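Local coordinates for protein 3-dehydroquinate dehydratase (Clostridium difficile, PDB 3JS3) that catalyses the cis-dehydration of 3-dehydroquinate to 3-dehydroshikimate, the third step of the chorismate pathway, through an imine intermediate formed with the enzyme, at residues D171-A176 / A200-I205; I204-M209 / F223-T228. All coordinates share one frame; numbering follows the deposited sequence.

Interaction 1: residues D171-A176 / A200-I205. With DHS (3-amino-4,5-dihydroxy-cyclohex-1-enecarboxylate), chain E.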
loop_
_atom_site.group_PDB
_atom_site.type_symbol
_atom_site.label_atom_id
_atom_site.label_comp_id
_atom_site.label_asym_id
_atom_site.label_seq_id
_atom_site.Cartn_x
_atom_site.Cartn_y
_atom_site.Cartn_z
ATOM N N ASP A 171 22.983 9.872 -9.755
ATOM C CA ASP A 171 23.102 8.478 -9.363
ATOM C C ASP A 171 21.706 7.960 -9.001
ATOM O O ASP A 171 21.425 6.780 -9.174
ATOM C CB ASP A 171 24.028 8.348 -8.170
ATOM C CG ASP A 171 25.429 8.745 -8.496
ATOM O OD1 ASP A 171 26.115 7.945 -9.146
ATOM O OD2 ASP A 171 25.851 9.845 -8.070
ATOM N N LEU A 172 20.839 8.867 -8.528
ATOM C CA LEU A 172 19.464 8.555 -8.121
ATOM C C LEU A 172 18.473 9.694 -8.418
ATOM O O LEU A 172 18.383 10.672 -7.651
ATOM C CB LEU A 172 19.424 8.278 -6.617
ATOM C CG LEU A 172 20.130 7.039 -6.056
ATOM C CD1 LEU A 172 20.313 7.189 -4.568
ATOM C CD2 LEU A 172 19.379 5.754 -6.392
ATOM N N PRO A 173 17.743 9.604 -9.546
ATOM C CA PRO A 173 16.749 10.637 -9.779
ATOM C C PRO A 173 15.665 10.541 -8.696
ATOM O O PRO A 173 15.295 9.447 -8.282
ATOM C CB PRO A 173 16.154 10.277 -11.139
ATOM C CG PRO A 173 17.061 9.292 -11.748
ATOM C CD PRO A 173 17.882 8.673 -10.674
ATOM N N LYS A 174 15.161 11.680 -8.251
ATOM C CA LYS A 174 14.129 11.700 -7.238
ATOM C C LYS A 174 13.045 12.700 -7.605
ATOM O O LYS A 174 13.353 13.858 -7.902
ATOM C CB LYS A 174 14.713 12.150 -5.914
ATOM C CG LYS A 174 13.666 12.331 -4.851
ATOM C CD LYS A 174 14.238 12.878 -3.567
ATOM C CE LYS A 174 13.137 13.163 -2.587
ATOM N NZ LYS A 174 13.554 13.900 -1.361
ATOM N N ILE A 175 11.787 12.265 -7.563
ATOM C CA ILE A 175 10.694 13.178 -7.813
ATOM C C ILE A 175 9.569 12.953 -6.793
ATOM O O ILE A 175 9.170 11.815 -6.524
ATOM C CB ILE A 175 10.155 13.071 -9.276
ATOM C CG1 ILE A 175 9.402 14.345 -9.645
ATOM C CG2 ILE A 175 9.259 11.850 -9.463
ATOM C CD1 ILE A 175 8.923 14.415 -11.123
ATOM N N ALA A 176 9.107 14.045 -6.192
ATOM C CA ALA A 176 7.971 14.023 -5.280
ATOM C C ALA A 176 6.869 14.896 -5.909
ATOM O O ALA A 176 7.127 16.014 -6.313
ATOM C CB ALA A 176 8.343 14.567 -3.931
ATOM N N ALA A 200 14.394 3.563 -17.116
ATOM C CA ALA A 200 15.395 3.651 -16.031
ATOM C C ALA A 200 16.633 2.814 -16.288
ATOM O O ALA A 200 16.545 1.680 -16.736
ATOM C CB ALA A 200 14.790 3.270 -14.689
ATOM N N ASP A 201 17.783 3.404 -15.973
ATOM C CA ASP A 201 19.086 2.790 -16.137
ATOM C C ASP A 201 19.761 2.586 -14.776
ATOM O O ASP A 201 20.845 2.010 -14.685
ATOM C CB ASP A 201 19.951 3.722 -16.983
ATOM C CG ASP A 201 21.210 3.075 -17.441
ATOM O OD1 ASP A 201 21.348 1.847 -17.228
ATOM O OD2 ASP A 201 22.054 3.785 -18.034
ATOM N N ARG A 202 19.140 3.113 -13.728
ATOM C CA ARG A 202 19.639 2.962 -12.367
ATOM C C ARG A 202 18.463 3.129 -11.414
ATOM O O ARG A 202 17.333 3.293 -11.879
ATOM C CB ARG A 202 20.765 3.958 -12.062
ATOM C CG ARG A 202 20.441 5.459 -11.876
ATOM C CD ARG A 202 20.568 6.373 -13.084
ATOM N NE ARG A 202 21.712 6.033 -13.930
ATOM C CZ ARG A 202 22.338 6.863 -14.760
ATOM N NH1 ARG A 202 23.344 6.406 -15.496
ATOM N NH2 ARG A 202 21.998 8.147 -14.835
ATOM N N PRO A 203 18.702 3.090 -10.092
ATOM C CA PRO A 203 17.567 3.234 -9.191
ATOM C C PRO A 203 16.998 4.648 -9.200
ATOM O O PRO A 203 17.721 5.595 -9.485
ATOM C CB PRO A 203 18.136 2.886 -7.821
ATOM C CG PRO A 203 19.536 2.427 -8.051
ATOM C CD PRO A 203 19.961 2.980 -9.351
ATOM N N ILE A 204 15.698 4.755 -8.934
ATOM C CA ILE A 204 14.996 6.016 -8.891
ATOM C C ILE A 204 14.234 6.077 -7.587
ATOM O O ILE A 204 13.941 5.045 -6.973
ATOM C CB ILE A 204 14.002 6.183 -10.073
ATOM C CG1 ILE A 204 12.945 5.079 -10.050
ATOM C CG2 ILE A 204 14.745 6.198 -11.432
ATOM C CD1 ILE A 204 11.872 5.199 -11.128
ATOM N N ILE A 205 13.904 7.298 -7.168
ATOM C CA ILE A 205 13.169 7.513 -5.940
ATOM C C ILE A 205 11.925 8.313 -6.306
ATOM O O ILE A 205 12.057 9.323 -6.942
ATOM C CB ILE A 205 13.986 8.334 -4.936
ATOM C CG1 ILE A 205 15.350 7.676 -4.649
ATOM C CG2 ILE A 205 13.204 8.464 -3.664
ATOM C CD1 ILE A 205 16.350 8.570 -3.847
HETATM C C1 DHS E . 10.985 13.604 1.120
HETATM C C3 DHS E . 13.091 14.145 -0.138
HETATM C C4 DHS E . 13.755 14.493 1.208
HETATM C C5 DHS E . 12.755 14.979 2.244
HETATM C C6 DHS E . 11.653 13.944 2.413
HETATM C C7 DHS E . 9.630 13.043 1.210
HETATM C C2 DHS E . 11.624 13.752 -0.048
HETATM O O2 DHS E . 14.725 15.505 0.955
HETATM O O3 DHS E . 13.312 15.138 3.555
HETATM O O4 DHS E . 8.781 13.213 0.294
HETATM O O5 DHS E . 9.335 12.408 2.247
#
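K174, paired with I205 across two parallel strands, ends in a covalent bond to the bound ligand: NZ of K174 sits 1.3 Å from C3 of DHS, consistent with the Schiff-base intermediate that this lysine forms with the substrate. The setting is the TIM barrel of the type I dehydroquinases. Strand 172-177 pairs with I205 of strand 205-208, and the chain between them runs through helix 182-199, a beta-alpha-beta crossover. I205 grips the neighbouring strand on both sides of K174. Its N donates to P173 O (2.8 Å), and its O accepts from I175 N (3.0 Å). CA of K174 adds a CA-H...O contact to the same I205 oxygen. The CB atoms of K174 and I205 stand 4.0 Å apart on the same face of the sheet. With CG anti to the backbone N (chi1 174°) and every later torsion also near 180°, the lysine runs out as a straight rod to the ligand, near H147 and R86. Next to this pair, P173 CG rests on I204 CG2. At the other end of the contact, OD2 of D171 is hydrogen-bonded to V142 N and H136 NE2, and D171 O meets the aliphatic part of R202, at CG. The tightest carbon-carbon approach between the side chains is L172 CD2 to P203 CB, 3.4 Å.

Interaction 2: residues I204-M209 / F223-T228. With DHS (3-amino-4,5-dihydroxy-cyclohex-1-enecarboxylate), chain E.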
loop_
_atom_site.group_PDB
_atom_site.type_symbol
_atom_site.label_atom_id
_atom_site.label_comp_id
_atom_site.label_asym_id
_atom_site.label_seq_id
_atom_site.Cartn_x
_atom_site.Cartn_y
_atom_site.Cartn_z
ATOM N N ILE A 204 15.698 4.755 -8.934
ATOM C CA ILE A 204 14.996 6.016 -8.891
ATOM C C ILE A 204 14.234 6.077 -7.587
ATOM O O ILE A 204 13.941 5.045 -6.973
ATOM C CB ILE A 204 14.002 6.183 -10.073
ATOM C CG1 ILE A 204 12.945 5.079 -10.050
ATOM C CG2 ILE A 204 14.745 6.198 -11.432
ATOM C CD1 ILE A 204 11.872 5.199 -11.128
ATOM N N ILE A 205 13.904 7.298 -7.168
ATOM C CA ILE A 205 13.169 7.513 -5.940
ATOM C C ILE A 205 11.925 8.313 -6.306
ATOM O O ILE A 205 12.057 9.323 -6.942
ATOM C CB ILE A 205 13.986 8.334 -4.936
ATOM C CG1 ILE A 205 15.350 7.676 -4.649
ATOM C CG2 ILE A 205 13.204 8.464 -3.664
ATOM C CD1 ILE A 205 16.350 8.570 -3.847
ATOM N N THR A 206 10.727 7.845 -5.957
ATOM C CA THR A 206 9.523 8.594 -6.266
ATOM C C THR A 206 8.532 8.502 -5.128
ATOM O O THR A 206 8.486 7.524 -4.411
ATOM C CB THR A 206 8.781 8.038 -7.491
ATOM O OG1 THR A 206 8.161 6.794 -7.144
ATOM C CG2 THR A 206 9.710 7.879 -8.708
ATOM N N MET A 207 7.727 9.535 -4.982
ATOM C CA MET A 207 6.686 9.544 -3.992
ATOM C C MET A 207 5.537 10.473 -4.374
ATOM O O MET A 207 5.727 11.520 -5.038
ATOM C CB MET A 207 7.205 9.966 -2.624
ATOM C CG MET A 207 8.009 11.267 -2.607
ATOM S SD MET A 207 9.761 11.035 -2.982
ATOM C CE MET A 207 10.304 10.295 -1.463
ATOM N N SER A 208 4.349 10.078 -3.930
ATOM C CA SER A 208 3.143 10.882 -4.072
ATOM C C SER A 208 2.944 11.358 -2.637
ATOM O O SER A 208 2.813 10.537 -1.709
ATOM C CB SER A 208 1.985 10.030 -4.559
ATOM O OG SER A 208 0.803 10.789 -4.762
ATOM N N MET A 209 2.983 12.673 -2.447
ATOM C CA MET A 209 2.848 13.293 -1.131
ATOM C C MET A 209 1.434 13.301 -0.516
ATOM O O MET A 209 0.434 13.004 -1.174
ATOM C CB MET A 209 3.409 14.725 -1.184
ATOM C CG MET A 209 4.950 14.783 -1.395
ATOM S SD MET A 209 5.646 16.471 -1.424
ATOM C CE MET A 209 5.016 17.099 -2.971
ATOM N N PHE A 223 6.558 -1.507 -7.388
ATOM C CA PHE A 223 6.503 -0.473 -8.406
ATOM C C PHE A 223 7.798 0.177 -8.896
ATOM O O PHE A 223 7.809 0.716 -10.016
ATOM C CB PHE A 223 5.416 0.528 -8.062
ATOM C CG PHE A 223 4.042 -0.065 -8.133
ATOM C CD1 PHE A 223 3.372 -0.141 -9.333
ATOM C CD2 PHE A 223 3.441 -0.601 -7.011
ATOM C CE1 PHE A 223 2.110 -0.706 -9.413
ATOM C CE2 PHE A 223 2.186 -1.182 -7.086
ATOM C CZ PHE A 223 1.517 -1.233 -8.296
ATOM N N GLY A 224 8.878 0.089 -8.116
ATOM C CA GLY A 224 10.166 0.612 -8.559
ATOM C C GLY A 224 10.933 1.643 -7.730
ATOM O O GLY A 224 12.130 1.810 -7.949
ATOM N N SER A 225 10.292 2.322 -6.786
ATOM C CA SER A 225 11.006 3.317 -5.955
ATOM C C SER A 225 11.983 2.576 -5.018
ATOM O O SER A 225 11.575 1.739 -4.238
ATOM C CB SER A 225 10.037 4.197 -5.166
ATOM O OG SER A 225 10.727 5.220 -4.431
ATOM N N ALA A 226 13.270 2.905 -5.118
ATOM C CA ALA A 226 14.361 2.218 -4.372
ATOM C C ALA A 226 14.590 2.701 -2.927
ATOM O O ALA A 226 15.311 2.062 -2.133
ATOM C CB ALA A 226 15.654 2.363 -5.166
ATOM N N LEU A 227 13.947 3.808 -2.585
ATOM C CA LEU A 227 14.114 4.434 -1.300
ATOM C C LEU A 227 12.854 5.169 -0.860
ATOM O O LEU A 227 12.126 5.797 -1.676
ATOM C CB LEU A 227 15.305 5.356 -1.407
ATOM C CG LEU A 227 15.844 6.115 -0.199
ATOM C CD1 LEU A 227 17.292 6.529 -0.468
ATOM C CD2 LEU A 227 14.951 7.341 0.091
ATOM N N THR A 228 12.564 5.047 0.425
ATOM C CA THR A 228 11.399 5.649 0.984
ATOM C C THR A 228 11.805 6.359 2.272
ATOM O O THR A 228 12.700 5.899 2.980
ATOM C CB THR A 228 10.299 4.598 1.133
ATOM O OG1 THR A 228 9.106 5.205 1.660
ATOM C CG2 THR A 228 10.753 3.422 2.014
HETATM C C1 DHS E . 10.985 13.604 1.120
HETATM C C3 DHS E . 13.091 14.145 -0.138
HETATM C C4 DHS E . 13.755 14.493 1.208
HETATM C C5 DHS E . 12.755 14.979 2.244
HETATM C C6 DHS E . 11.653 13.944 2.413
HETATM C C7 DHS E . 9.630 13.043 1.210
HETATM C C2 DHS E . 11.624 13.752 -0.048
HETATM O O2 DHS E . 14.725 15.505 0.955
HETATM O O3 DHS E . 13.312 15.138 3.555
HETATM O O4 DHS E . 8.781 13.213 0.294
HETATM O O5 DHS E . 9.335 12.408 2.247
HETATM O O HOH W 1 14.384 2.055 -9.023
HETATM O O HOH W 2 9.765 7.147 -1.808
#
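The closure of the TIM barrel, where strand 205-208 comes alongside the chain leading into strand 227-229, is built here from side-chain and water bonds as well as a direct backbone bond. The direct bond runs from A226 N to I204 O, 2.9 Å long and almost straight at 177°. One residue earlier, S225 sends its hydroxyl to the strand: with OG anti to its own backbone N (chi1 -176°), OG accepts the N-H of T206 at 3.0 Å, again nearly linear at 174°. T206 OG1, in contrast, is hydrogen-bonded to T192 on helix 182-199, although it also packs against S225 CB. Water also takes part. One molecule accepts from I204 N; its link to G224 O is suspiciously short and so doubtful. Another donates to both T206 O and L227 O, joining the two strands through a single water. Between these polar links, CG1 of I205 leans on L227 CB (4.0 Å), and their outer methyls, both named CD1, also touch. Further along the strand M207 lays its CG and CE beside the ligand carboxylate, bringing CG within 3.6 Å of DHS O4.

Overall arrangement
Interactions 1 and 2 are successive steps round one barrel wall, their centres about 8 Å apart. Strand 205-208 is common to both: it lies beside strand 172-177 in interaction 1 and faces residues 223-228 in interaction 2, with I204 and I205 belonging to each. The strand pairing of interaction 1 runs on into residues of interaction 2 through a probable hydrogen bond from M207 N to I175 O (3.1 Å), and P203 CB packs on A226 CB at 3.7 Å. Both contacts reach DHS, interaction 1 through the covalent K174 and interaction 2 through M207. E50, R52, R86, R217, S236 and Q240 also hold the ligand by hydrogen bonds.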